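Local atomic coordinates of D-alanyl transferase DltD (Enterococcus faecalis, PDB entry 6O93), a protein that probably takes part in transferring D-alanine to lipoteichoic acid at the outer face of the cell membrane, as a DltD-family member of the SGNH hydrolase clan. Residues N96-F101 / D363-Q368; V113-F118 / K150-Q155; M311-A316 / D333-S338; S17-P22 / I198-R203; F276-E281 / R381-D386. One frame throughout, in Å; residues are numbered along the deposited sequence.

Interaction 1 of 5, residues N96-F101 / D363-Q368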
# COMPACT_ATOMS: atom_id res chain seq x y z
N ASN A 96 13.22 5.30 11.89
CA ASN A 96 14.04 6.43 11.44
C ASN A 96 14.35 6.38 9.95
O ASN A 96 15.27 7.07 9.50
CB ASN A 96 15.34 6.52 12.24
CG ASN A 96 15.12 6.46 13.74
OD1 ASN A 96 15.68 5.61 14.43
ND2 ASN A 96 14.29 7.36 14.24
N LYS A 97 13.61 5.60 9.18
CA LYS A 97 13.87 5.44 7.76
C LYS A 97 12.75 6.11 6.95
O LYS A 97 11.88 6.80 7.50
CB LYS A 97 14.02 3.96 7.42
CG LYS A 97 15.17 3.31 8.18
CD LYS A 97 15.64 2.02 7.53
CE LYS A 97 16.89 1.50 8.22
NZ LYS A 97 16.68 1.32 9.69
N LYS A 98 12.80 5.92 5.63
CA LYS A 98 11.84 6.53 4.72
C LYS A 98 10.96 5.46 4.09
O LYS A 98 11.39 4.33 3.86
CB LYS A 98 12.55 7.33 3.63
CG LYS A 98 13.24 8.58 4.15
CD LYS A 98 13.78 9.44 3.02
CE LYS A 98 14.28 10.77 3.54
NZ LYS A 98 14.96 11.57 2.49
N ALA A 99 9.71 5.84 3.81
CA ALA A 99 8.76 4.93 3.19
C ALA A 99 7.87 5.71 2.23
O ALA A 99 7.79 6.94 2.29
CB ALA A 99 7.90 4.21 4.24
N VAL A 100 7.21 4.97 1.35
CA VAL A 100 6.25 5.52 0.41
C VAL A 100 4.93 4.78 0.61
O VAL A 100 4.92 3.55 0.72
CB VAL A 100 6.74 5.40 -1.05
CG1 VAL A 100 5.69 5.94 -2.01
CG2 VAL A 100 8.06 6.14 -1.22
N PHE A 101 3.84 5.54 0.67
CA PHE A 101 2.51 4.98 0.93
C PHE A 101 1.58 5.45 -0.17
O PHE A 101 1.28 6.64 -0.28
CB PHE A 101 2.00 5.41 2.31
CG PHE A 101 0.86 4.57 2.82
CD1 PHE A 101 -0.43 4.74 2.33
CD2 PHE A 101 1.07 3.61 3.80
CE1 PHE A 101 -1.47 3.98 2.80
CE2 PHE A 101 0.02 2.84 4.27
CZ PHE A 101 -1.25 3.02 3.77
N ASP A 363 11.87 10.51 -5.72
CA ASP A 363 13.30 10.79 -5.79
C ASP A 363 13.65 12.07 -5.04
O ASP A 363 14.61 12.10 -4.25
CB ASP A 363 13.74 10.88 -7.25
CG ASP A 363 15.24 10.72 -7.42
OD1 ASP A 363 15.76 9.65 -7.05
OD2 ASP A 363 15.90 11.67 -7.91
N GLU A 364 12.89 13.14 -5.27
CA GLU A 364 13.11 14.37 -4.53
C GLU A 364 12.95 14.15 -3.04
O GLU A 364 13.72 14.68 -2.23
CB GLU A 364 12.15 15.46 -5.02
CG GLU A 364 12.38 15.91 -6.46
CD GLU A 364 11.33 16.90 -6.93
OE1 GLU A 364 10.38 17.17 -6.17
OE2 GLU A 364 11.45 17.40 -8.07
N PHE A 365 11.96 13.34 -2.65
CA PHE A 365 11.73 13.03 -1.24
C PHE A 365 12.91 12.28 -0.64
O PHE A 365 13.29 12.53 0.51
CB PHE A 365 10.43 12.23 -1.12
CG PHE A 365 10.27 11.51 0.19
CD1 PHE A 365 9.97 12.20 1.35
CD2 PHE A 365 10.38 10.13 0.25
CE1 PHE A 365 9.80 11.52 2.55
CE2 PHE A 365 10.21 9.45 1.44
CZ PHE A 365 9.92 10.15 2.59
N MET A 366 13.51 11.37 -1.41
CA MET A 366 14.64 10.60 -0.89
C MET A 366 15.88 11.47 -0.71
O MET A 366 16.74 11.15 0.12
CB MET A 366 14.95 9.44 -1.83
CG MET A 366 13.87 8.37 -1.86
SD MET A 366 13.56 7.65 -0.23
CE MET A 366 15.18 6.96 0.14
N LYS A 367 15.99 12.56 -1.46
CA LYS A 367 17.10 13.48 -1.30
C LYS A 367 16.86 14.53 -0.22
O LYS A 367 17.82 15.21 0.18
CB LYS A 367 17.39 14.18 -2.64
CG LYS A 367 17.78 13.22 -3.75
CD LYS A 367 17.98 13.95 -5.07
CE LYS A 367 18.37 12.99 -6.18
NZ LYS A 367 18.53 13.68 -7.49
N GLN A 368 15.63 14.68 0.25
CA GLN A 368 15.37 15.63 1.33
C GLN A 368 16.22 15.27 2.54
O GLN A 368 16.41 14.09 2.84
CB GLN A 368 13.88 15.62 1.70
CG GLN A 368 12.96 16.21 0.64
CD GLN A 368 11.49 16.11 1.00
OE1 GLN A 368 11.13 15.78 2.13
NE2 GLN A 368 10.63 16.38 0.02
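The Phe365 ring carries the butyl chain of Lys98 over one face, while Ala99 O approaches its CE2 obliquely at 3.6 Å. Lys98 CD stands 4.3 Å from the centroid of the Phe365 ring, a CH-pi contact. Beyond it the ammonium lies almost on the ring normal, but with Lys98 NZ 5.0 Å from the Phe365 centroid any cation-pi attraction is weak. Met366 SD packs against the same aliphatic chain, 3.7 Å from Lys98 CD; bends at chi2 and chi3 fold the methionine back to it. Lys98 has CG beside its backbone N and is extended from there on, so it reaches the C-terminal end of helix 352-367. There Lys98 NZ donates to Phe365 O at 2.8 Å and to Gln368 O at 2.9 Å, each met in the carbonyl plane on a lone pair. A weak bond to Met366 O, 3.0 Å from Lys98 NZ, makes a third. Phe365 O also takes the N-H of Gln368, so it is held by two donors. The charge sits where the carbonyl end of the helix dipole would be expected to stabilise it. Strand 98-102, flanked by strands 40-44 and 289-294, and the helix run nearly antiparallel, with segment axes 9.8 Å apart at 155°. This is a lysine whose ammonium bonds the last carbonyls of a helix, set in the alpha/beta layering of a parallel sheet covered by helices, as in SGNH hydrolases.

Interaction 2 of 5, residues V113-F118 / K150-Q155. With PO4 (phosphate ion), chain E.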
# COMPACT_ATOMS: atom_id res chain seq x y z
N VAL A 113 -12.66 -2.55 4.13
CA VAL A 113 -11.99 -3.65 3.43
C VAL A 113 -12.87 -4.89 3.50
O VAL A 113 -13.34 -5.26 4.59
CB VAL A 113 -10.60 -3.91 4.03
CG1 VAL A 113 -10.71 -4.34 5.49
CG2 VAL A 113 -9.87 -4.97 3.22
N PRO A 114 -13.13 -5.58 2.38
CA PRO A 114 -13.97 -6.78 2.44
C PRO A 114 -13.34 -7.88 3.29
O PRO A 114 -12.12 -7.94 3.46
CB PRO A 114 -14.07 -7.21 0.97
CG PRO A 114 -13.79 -5.97 0.19
CD PRO A 114 -12.81 -5.19 1.00
N ASN A 115 -14.20 -8.75 3.83
CA ASN A 115 -13.72 -9.85 4.66
C ASN A 115 -12.67 -10.69 3.93
O ASN A 115 -11.61 -11.00 4.48
CB ASN A 115 -14.89 -10.74 5.09
CG ASN A 115 -15.78 -10.09 6.13
OD1 ASN A 115 -15.37 -9.15 6.81
ND2 ASN A 115 -17.00 -10.59 6.26
N ASP A 116 -12.96 -11.06 2.68
CA ASP A 116 -12.08 -11.96 1.94
C ASP A 116 -10.78 -11.27 1.55
O ASP A 116 -9.75 -11.95 1.38
CB ASP A 116 -12.78 -12.49 0.70
CG ASP A 116 -14.02 -13.30 1.02
OD1 ASP A 116 -14.13 -13.78 2.17
OD2 ASP A 116 -14.87 -13.48 0.12
N SER A 117 -10.79 -9.95 1.39
CA SER A 117 -9.56 -9.24 1.06
C SER A 117 -8.62 -9.21 2.26
O SER A 117 -7.42 -9.48 2.13
CB SER A 117 -9.87 -7.82 0.59
OG SER A 117 -10.47 -7.85 -0.70
N PHE A 118 -9.15 -8.89 3.44
CA PHE A 118 -8.33 -8.96 4.65
C PHE A 118 -7.91 -10.40 4.93
O PHE A 118 -6.75 -10.66 5.26
CB PHE A 118 -9.08 -8.38 5.84
CG PHE A 118 -8.33 -8.49 7.13
CD1 PHE A 118 -7.46 -7.48 7.51
CD2 PHE A 118 -8.46 -9.60 7.94
CE1 PHE A 118 -6.74 -7.58 8.70
CE2 PHE A 118 -7.75 -9.71 9.12
CZ PHE A 118 -6.89 -8.69 9.50
N LYS A 150 -13.76 -8.34 13.92
CA LYS A 150 -14.85 -8.24 12.96
C LYS A 150 -14.68 -9.16 11.76
O LYS A 150 -15.62 -9.30 10.98
CB LYS A 150 -14.99 -6.79 12.47
CG LYS A 150 -15.27 -5.78 13.57
CD LYS A 150 -16.62 -6.02 14.23
CE LYS A 150 -16.97 -4.91 15.22
NZ LYS A 150 -16.05 -4.88 16.39
N PHE A 151 -13.51 -9.80 11.60
CA PHE A 151 -13.25 -10.57 10.39
C PHE A 151 -13.30 -12.07 10.66
O PHE A 151 -12.80 -12.54 11.69
CB PHE A 151 -11.88 -10.21 9.81
CG PHE A 151 -11.81 -8.79 9.33
CD1 PHE A 151 -12.24 -8.45 8.06
CD2 PHE A 151 -11.34 -7.79 10.16
CE1 PHE A 151 -12.19 -7.14 7.63
CE2 PHE A 151 -11.29 -6.49 9.73
CZ PHE A 151 -11.71 -6.16 8.46
N PRO A 152 -13.91 -12.85 9.76
CA PRO A 152 -14.04 -14.30 10.02
C PRO A 152 -12.71 -15.01 10.20
O PRO A 152 -12.63 -15.96 10.99
CB PRO A 152 -14.79 -14.82 8.78
CG PRO A 152 -15.50 -13.63 8.24
CD PRO A 152 -14.62 -12.45 8.53
N VAL A 153 -11.66 -14.60 9.49
CA VAL A 153 -10.38 -15.31 9.59
C VAL A 153 -9.86 -15.25 11.02
O VAL A 153 -9.14 -16.15 11.47
CB VAL A 153 -9.36 -14.73 8.60
CG1 VAL A 153 -8.87 -13.36 9.06
CG2 VAL A 153 -8.19 -15.70 8.44
N VAL A 154 -10.22 -14.21 11.76
CA VAL A 154 -9.81 -14.06 13.16
C VAL A 154 -10.82 -14.71 14.10
O VAL A 154 -10.43 -15.28 15.12
CB VAL A 154 -9.63 -12.56 13.48
CG1 VAL A 154 -9.48 -12.35 14.99
CG2 VAL A 154 -8.42 -12.01 12.73
N GLN A 155 -12.11 -14.64 13.77
CA GLN A 155 -13.14 -15.13 14.68
C GLN A 155 -13.03 -16.63 14.91
O GLN A 155 -13.48 -17.13 15.95
CB GLN A 155 -14.53 -14.79 14.13
CG GLN A 155 -14.84 -13.30 14.13
CD GLN A 155 -16.09 -12.97 13.34
OE1 GLN A 155 -16.70 -13.84 12.72
NE2 GLN A 155 -16.48 -11.70 13.36
P PO4 E . -17.70 -13.51 3.00
O1 PO4 E . -17.10 -13.31 4.38
O2 PO4 E . -17.73 -12.19 2.27
O3 PO4 E . -19.11 -14.04 3.14
O4 PO4 E . -16.86 -14.49 2.23
O HOH W 1 -11.70 -12.55 7.12
O HOH W 2 -16.11 -7.60 8.90
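Two phenylalanines stacked face to face hold this contact together: the rings of Phe118 and Phe151 have centroids 4.3 Å apart and planes 22° from parallel. Phe118 CG lies over the centre of the Phe151 ring, whereas Phe151 CD2 is displaced toward the rim of Phe118. At the edge of Phe118, Val153 CG1 touches CE2 at 3.8 Å, and Val113 CG1 meets Phe151 CZ at 3.6 Å. The polar links run through water. One water donates to Asn115 O and accepts from Val153 N; another, above the far face of Phe151, donates to both Asn115 OD1 and Lys150 O. Asn115 lays its amide against Pro152, with Asn115 CG 3.6 Å from Pro152 CD, and ND2 makes a weak bond to a phosphate probably left from crystallisation. Pro114 and Phe151 are the N-caps of the two helices, so the contact joins the starts of helices 115-121 and 152-155. Leu81 of helix 80-90 touches both phenylalanines, and Val154 packs on helix 158-168.

Interaction 3 of 5, residues M311-A316 / D333-S338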
# COMPACT_ATOMS: atom_id res chain seq x y z
N MET A 311 -16.56 14.18 -5.94
CA MET A 311 -16.50 13.32 -4.76
C MET A 311 -15.06 12.88 -4.48
O MET A 311 -14.63 12.84 -3.32
CB MET A 311 -17.41 12.10 -4.96
CG MET A 311 -17.39 11.10 -3.81
SD MET A 311 -16.07 9.88 -3.92
CE MET A 311 -16.54 8.98 -5.39
N LEU A 312 -14.30 12.56 -5.53
CA LEU A 312 -12.91 12.17 -5.33
C LEU A 312 -12.10 13.31 -4.73
O LEU A 312 -11.18 13.06 -3.94
CB LEU A 312 -12.29 11.73 -6.66
CG LEU A 312 -12.79 10.39 -7.22
CD1 LEU A 312 -12.20 10.13 -8.60
CD2 LEU A 312 -12.45 9.24 -6.27
N GLN A 313 -12.43 14.56 -5.06
CA GLN A 313 -11.74 15.69 -4.44
C GLN A 313 -12.14 15.85 -2.98
O GLN A 313 -11.32 16.27 -2.16
CB GLN A 313 -12.02 16.98 -5.22
CG GLN A 313 -11.32 17.05 -6.56
CD GLN A 313 -9.82 16.85 -6.44
OE1 GLN A 313 -9.16 17.50 -5.63
NE2 GLN A 313 -9.28 15.94 -7.23
N GLN A 314 -13.39 15.53 -2.64
CA GLN A 314 -13.78 15.52 -1.24
C GLN A 314 -13.00 14.47 -0.47
O GLN A 314 -12.59 14.70 0.68
CB GLN A 314 -15.29 15.26 -1.13
CG GLN A 314 -16.15 16.38 -1.70
CD GLN A 314 -16.06 17.66 -0.90
OE1 GLN A 314 -16.37 17.69 0.29
NE2 GLN A 314 -15.62 18.73 -1.55
N VAL A 315 -12.76 13.31 -1.09
CA VAL A 315 -11.98 12.26 -0.44
C VAL A 315 -10.54 12.72 -0.22
O VAL A 315 -9.97 12.56 0.86
CB VAL A 315 -12.03 10.97 -1.28
CG1 VAL A 315 -11.12 9.90 -0.69
CG2 VAL A 315 -13.46 10.46 -1.38
N ALA A 316 -9.93 13.30 -1.26
CA ALA A 316 -8.57 13.81 -1.12
C ALA A 316 -8.48 14.85 -0.01
O ALA A 316 -7.53 14.85 0.78
CB ALA A 316 -8.09 14.40 -2.44
N ASP A 333 -0.26 14.73 -4.24
CA ASP A 333 -1.68 14.60 -4.57
C ASP A 333 -1.85 14.78 -6.07
O ASP A 333 -1.84 15.90 -6.58
CB ASP A 333 -2.50 15.63 -3.80
CG ASP A 333 -3.99 15.51 -4.07
OD1 ASP A 333 -4.40 14.55 -4.75
OD2 ASP A 333 -4.75 16.40 -3.62
N PHE A 334 -2.01 13.67 -6.79
CA PHE A 334 -2.28 13.69 -8.22
C PHE A 334 -3.75 13.44 -8.54
O PHE A 334 -4.08 13.11 -9.68
CB PHE A 334 -1.39 12.67 -8.93
CG PHE A 334 0.08 12.93 -8.80
CD1 PHE A 334 0.66 14.03 -9.41
CD2 PHE A 334 0.89 12.07 -8.07
CE1 PHE A 334 2.01 14.28 -9.29
CE2 PHE A 334 2.25 12.31 -7.95
CZ PHE A 334 2.81 13.42 -8.56
N SER A 335 -4.64 13.60 -7.56
CA SER A 335 -6.06 13.38 -7.81
C SER A 335 -6.64 14.40 -8.79
O SER A 335 -7.67 14.11 -9.42
CB SER A 335 -6.85 13.41 -6.50
OG SER A 335 -6.77 14.68 -5.88
N THR A 336 -6.02 15.57 -8.92
CA THR A 336 -6.46 16.57 -9.88
C THR A 336 -5.92 16.33 -11.28
O THR A 336 -6.21 17.12 -12.18
CB THR A 336 -6.02 17.97 -9.41
OG1 THR A 336 -4.62 17.96 -9.13
CG2 THR A 336 -6.79 18.38 -8.17
N CYS A 337 -5.15 15.26 -11.49
CA CYS A 337 -4.58 14.93 -12.79
C CYS A 337 -5.44 13.95 -13.57
O CYS A 337 -4.92 13.22 -14.43
CB CYS A 337 -3.17 14.36 -12.60
SG CYS A 337 -2.03 15.47 -11.73
N SER A 338 -6.75 13.93 -13.32
CA SER A 338 -7.62 12.95 -13.97
C SER A 338 -7.62 13.12 -15.48
O SER A 338 -7.75 12.13 -16.21
CB SER A 338 -9.04 13.09 -13.42
OG SER A 338 -9.51 14.41 -13.55
O HOH W 3 -6.88 17.72 -4.01
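A direct hydrogen bond joins helix 309-324 to the loop after strand 331-333: Gln313 NE2 donates to Ser335 OG over 3.1 Å. It is bent, 141° at the hydrogen, and the hydroxyl lies 28° out of the amide plane. Gln313 gets there by putting CG beside its backbone N and turning at chi2 (-55°), which swings the amide off the helix and across to the loop. Ser335 OG accepts from the amide and donates its own hydrogen bond to Asp333 OD1 at 2.6 Å, on the syn lone pair. Asp333 OD1 also takes the N-H of Ser335 from above the carboxylate plane, 3.0 Å from Ser335 N, and this closes an Asx turn. A type I turn from Phe334 to Cys337 overlaps it, so the chain leaves the strand through two interlocked turns. Strand 331-333 is an outermost strand of the five-stranded parallel sheet, and helix 309-324 precedes it, as the longer helix of the beta-alpha-beta connection from strand 289-294. The water-mediated link runs alongside: a single water donates to Gln313 OE1 and to Asp333 OD2. The latter also forms a salt bridge with Lys320, one helical turn past Ala316, so both carboxylate oxygens have partners. Van der Waals contacts are few. Ala316 CB sits 3.7 Å from Ser335 OG, and Thr336 CG2 meets Gln313 OE1 at 3.6 Å, the two side chains crossing at about a right angle.

Interaction 4 of 5, residues S17-P22 / I198-R203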
# COMPACT_ATOMS: atom_id res chain seq x y z
N SER A 17 12.33 -7.61 -4.12
CA SER A 17 11.89 -6.22 -4.02
C SER A 17 10.80 -5.89 -5.04
O SER A 17 9.96 -5.02 -4.78
CB SER A 17 13.08 -5.28 -4.19
OG SER A 17 13.57 -5.31 -5.52
N THR A 18 10.80 -6.57 -6.19
CA THR A 18 9.82 -6.31 -7.24
C THR A 18 8.83 -7.46 -7.40
O THR A 18 8.02 -7.43 -8.34
CB THR A 18 10.53 -6.06 -8.57
OG1 THR A 18 11.22 -7.25 -8.97
CG2 THR A 18 11.52 -4.91 -8.44
N SER A 19 8.87 -8.46 -6.52
CA SER A 19 8.04 -9.65 -6.70
C SER A 19 6.60 -9.43 -6.25
O SER A 19 5.69 -10.04 -6.80
CB SER A 19 8.64 -10.82 -5.92
OG SER A 19 8.45 -10.66 -4.53
N MET A 20 6.38 -8.56 -5.25
CA MET A 20 5.06 -8.40 -4.65
C MET A 20 4.54 -9.74 -4.14
O MET A 20 3.33 -9.98 -4.10
CB MET A 20 4.07 -7.77 -5.63
CG MET A 20 4.42 -6.33 -6.00
SD MET A 20 3.42 -5.69 -7.36
CE MET A 20 1.77 -5.75 -6.65
N ALA A 21 5.45 -10.62 -3.75
CA ALA A 21 5.07 -11.96 -3.30
C ALA A 21 4.27 -11.87 -2.01
O ALA A 21 4.77 -11.32 -1.02
CB ALA A 21 6.32 -12.82 -3.10
N PRO A 22 3.04 -12.39 -1.97
CA PRO A 22 2.27 -12.30 -0.72
C PRO A 22 2.90 -13.06 0.44
O PRO A 22 2.72 -12.65 1.60
CB PRO A 22 0.90 -12.89 -1.10
CG PRO A 22 1.15 -13.70 -2.32
CD PRO A 22 2.26 -13.00 -3.05
N ILE A 198 8.18 -19.49 -1.58
CA ILE A 198 7.33 -20.23 -2.50
C ILE A 198 6.40 -19.26 -3.21
O ILE A 198 5.74 -18.42 -2.58
CB ILE A 198 6.54 -21.32 -1.74
CG1 ILE A 198 7.51 -22.39 -1.22
CG2 ILE A 198 5.48 -21.94 -2.65
CD1 ILE A 198 6.86 -23.43 -0.33
N GLY A 199 6.35 -19.36 -4.54
CA GLY A 199 5.53 -18.48 -5.34
C GLY A 199 6.14 -17.13 -5.65
O GLY A 199 5.53 -16.35 -6.39
N MET A 200 7.32 -16.81 -5.10
CA MET A 200 7.96 -15.54 -5.42
C MET A 200 8.41 -15.54 -6.87
O MET A 200 9.21 -16.39 -7.29
CB MET A 200 9.16 -15.30 -4.50
CG MET A 200 9.83 -13.94 -4.71
SD MET A 200 11.54 -13.87 -4.13
CE MET A 200 11.31 -14.12 -2.38
N VAL A 201 7.88 -14.60 -7.65
CA VAL A 201 8.27 -14.43 -9.05
C VAL A 201 8.76 -12.99 -9.17
O VAL A 201 7.97 -12.05 -9.20
CB VAL A 201 7.11 -14.71 -10.01
CG1 VAL A 201 7.52 -14.39 -11.44
CG2 VAL A 201 6.68 -16.17 -9.89
N SER A 202 10.08 -12.83 -9.23
CA SER A 202 10.67 -11.51 -9.38
C SER A 202 10.32 -10.91 -10.73
O SER A 202 10.22 -11.62 -11.74
CB SER A 202 12.19 -11.59 -9.21
OG SER A 202 12.79 -10.33 -9.44
N ARG A 203 10.14 -9.59 -10.75
CA ARG A 203 9.95 -8.85 -11.99
C ARG A 203 11.26 -8.29 -12.52
O ARG A 203 11.24 -7.44 -13.41
CB ARG A 203 8.94 -7.72 -11.79
CG ARG A 203 7.50 -8.21 -11.65
CD ARG A 203 6.52 -7.07 -11.40
NE ARG A 203 5.14 -7.54 -11.38
CZ ARG A 203 4.57 -8.14 -10.34
NH1 ARG A 203 5.26 -8.35 -9.22
NH2 ARG A 203 3.30 -8.53 -10.41
O HOH W 4 13.72 -7.61 -8.79
O HOH W 5 5.91 -12.95 -6.68
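Arg203 NH1 reaches two carbonyls. It donates to Thr18 O at 3.0 Å, nearly straight at 160°, in the guanidinium plane and on a lone pair; a weak, bent bond goes to Ser19 O. Met20 SD lies over one face of the guanidinium, 3.7 Å from Arg203 NH1. The backbone N of Arg203 is taken by Thr18 OG1 at 3.1 Å, and that hydroxyl donates to a water that donates on to Ser202 OG. A second water accepts from Val201 N and lies within bonding distance of Ser19 O, to which it can donate. Ser19 OG receives Ala21 N-H in an ST turn and also bonds Ala16 O; Ser202 OG is likewise bonded to Glu15 O. Apolar contact is thin: Met200 CG packs 3.6 Å from Ser19 CB and near Ala21 CB. The two loops run roughly antiparallel, one linking helices 10-17 and 22-26, the other helices 175-195 and 204-211, with Met20 and Ser17 resting against strand 69-73 at the sheet's edge.

Interaction 5 of 5, residues F276-E281 / R381-D386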
# COMPACT_ATOMS: atom_id res chain seq x y z
N PHE A 276 -6.70 3.39 8.19
CA PHE A 276 -5.61 4.24 7.74
C PHE A 276 -4.92 4.91 8.92
O PHE A 276 -3.69 5.03 8.95
CB PHE A 276 -6.14 5.27 6.75
CG PHE A 276 -5.09 6.20 6.21
CD1 PHE A 276 -3.92 5.70 5.65
CD2 PHE A 276 -5.27 7.57 6.24
CE1 PHE A 276 -2.96 6.55 5.15
CE2 PHE A 276 -4.32 8.42 5.73
CZ PHE A 276 -3.16 7.91 5.19
N GLN A 277 -5.71 5.35 9.91
CA GLN A 277 -5.13 5.92 11.12
C GLN A 277 -4.22 4.92 11.81
O GLN A 277 -3.18 5.29 12.37
CB GLN A 277 -6.24 6.38 12.06
CG GLN A 277 -5.75 7.01 13.35
CD GLN A 277 -4.96 8.29 13.11
OE1 GLN A 277 -4.85 8.76 11.98
NE2 GLN A 277 -4.41 8.85 14.18
N ALA A 278 -4.60 3.64 11.80
CA ALA A 278 -3.76 2.62 12.42
C ALA A 278 -2.39 2.57 11.77
O ALA A 278 -1.37 2.46 12.46
CB ALA A 278 -4.44 1.25 12.34
N ALA A 279 -2.34 2.65 10.44
CA ALA A 279 -1.05 2.66 9.75
C ALA A 279 -0.27 3.92 10.06
O ALA A 279 0.96 3.88 10.20
CB ALA A 279 -1.27 2.52 8.24
N LEU A 280 -0.95 5.06 10.19
CA LEU A 280 -0.27 6.31 10.50
C LEU A 280 0.36 6.27 11.89
O LEU A 280 1.48 6.75 12.07
CB LEU A 280 -1.26 7.48 10.39
CG LEU A 280 -1.80 7.78 8.99
CD1 LEU A 280 -2.87 8.86 9.07
CD2 LEU A 280 -0.68 8.18 8.05
N GLU A 281 -0.35 5.72 12.87
CA GLU A 281 0.21 5.63 14.22
C GLU A 281 1.45 4.74 14.24
O GLU A 281 2.43 5.06 14.91
CB GLU A 281 -0.84 5.12 15.20
CG GLU A 281 -0.29 4.87 16.60
CD GLU A 281 -1.37 4.78 17.67
OE1 GLU A 281 -2.53 5.12 17.38
OE2 GLU A 281 -1.04 4.38 18.81
N ARG A 381 -8.34 10.49 18.13
CA ARG A 381 -9.74 10.69 17.78
C ARG A 381 -10.02 10.39 16.32
O ARG A 381 -11.18 10.22 15.94
CB ARG A 381 -10.15 12.12 18.14
CG ARG A 381 -10.02 12.41 19.63
CD ARG A 381 -10.34 13.85 19.98
NE ARG A 381 -9.46 14.79 19.29
CZ ARG A 381 -9.39 16.09 19.56
NH1 ARG A 381 -10.15 16.62 20.52
NH2 ARG A 381 -8.56 16.87 18.88
N PHE A 382 -8.98 10.29 15.48
CA PHE A 382 -9.17 9.86 14.10
C PHE A 382 -9.53 8.38 13.99
O PHE A 382 -9.86 7.93 12.89
CB PHE A 382 -7.91 10.16 13.28
CG PHE A 382 -7.77 11.61 12.89
CD1 PHE A 382 -8.54 12.15 11.87
CD2 PHE A 382 -6.85 12.43 13.53
CE1 PHE A 382 -8.41 13.48 11.51
CE2 PHE A 382 -6.71 13.76 13.17
CZ PHE A 382 -7.49 14.28 12.16
N TYR A 383 -9.46 7.62 15.08
CA TYR A 383 -9.95 6.25 15.10
C TYR A 383 -11.47 6.17 15.21
O TYR A 383 -12.04 5.12 14.90
CB TYR A 383 -9.35 5.48 16.28
CG TYR A 383 -7.91 5.03 16.11
CD1 TYR A 383 -7.49 4.36 14.96
CD2 TYR A 383 -6.98 5.25 17.11
CE1 TYR A 383 -6.18 3.94 14.82
CE2 TYR A 383 -5.67 4.84 16.98
CZ TYR A 383 -5.28 4.18 15.83
OH TYR A 383 -3.97 3.77 15.69
N GLN A 384 -12.12 7.25 15.63
CA GLN A 384 -13.52 7.19 16.04
C GLN A 384 -14.45 7.12 14.83
O GLN A 384 -14.13 7.56 13.72
CB GLN A 384 -13.87 8.40 16.90
CG GLN A 384 -13.10 8.45 18.21
CD GLN A 384 -13.41 9.70 19.01
OE1 GLN A 384 -14.14 10.58 18.56
NE2 GLN A 384 -12.85 9.78 20.21
N THR A 385 -15.64 6.57 15.08
CA THR A 385 -16.66 6.46 14.04
C THR A 385 -17.07 7.83 13.50
O THR A 385 -17.42 7.95 12.32
CB THR A 385 -17.88 5.72 14.57
OG1 THR A 385 -17.52 4.36 14.85
CG2 THR A 385 -19.02 5.75 13.56
N ASP A 386 -17.06 8.87 14.34
CA ASP A 386 -17.49 10.18 13.87
C ASP A 386 -16.52 10.74 12.83
O ASP A 386 -16.93 11.55 11.99
CB ASP A 386 -17.66 11.15 15.04
CG ASP A 386 -16.37 11.40 15.80
OD1 ASP A 386 -15.41 10.61 15.66
OD2 ASP A 386 -16.32 12.40 16.55
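Tyr383 lays its ring against helix 272-285, and its hydroxyl donates to Glu281 OE1 at 2.6 Å. The proton comes in from above the carboxylate, 51° out of its plane. Gln277 CG presses on one face of the ring, 3.7 Å from the Tyr383 centroid in a CH-pi contact, while the edge faces the helix backbone, with Tyr383 CE1 3.4 Å from Ala278 N. Gln277 also turns its amide carbon onto Phe382, with Gln277 CD 3.5 Å from Phe382 CB. Gln277 and Glu281 both hold CG anti to their own backbone N (chi1 -179° and 174°) and sit one helical turn apart, so one lies over the ring face and the other meets the hydroxyl at its edge. Helix 272-285 packs on the central parallel sheet of this SGNH-type fold, with Phe276 and Leu280 on Phe292, and the 3-10 turn of 381-383 is laid against its outer surface. Further out, Gln322 and Gln326 bond the two ends of the Gln277 amide and fix its rotation. Tyr143 stacks on the Tyr383 ring, and Trp387 meets Phe382 edge to face. Glu281 OE2 lies close to Glu285 OE2, which may raise the proton affinity of one of the pair.

How the interactions relate
Interactions 1 and 5 touch directly: Phe101 CE1, on the central strand 98-102, packs 3.8 Å from Phe276 CE1 on helix 272-285, so the sheet's middle strand joins the two contacts. The others stand apart. Interaction 2, reached by the chain soon after that strand, lies with its nearest atoms about 9 Å from interaction 5. Interactions 3 and 4 lie on opposite sides of the chain's centre, their centres about 31 Å apart, near the two outermost strands. A sodium ion held by Ser46, Glu48 and Ser104 is about 9 Å from the Met20 side chain of interaction 4, which also lies near a possible Ser47-His349-Asp346 triad. The side chain of Ser335 in interaction 3 is about 13 Å from the ion.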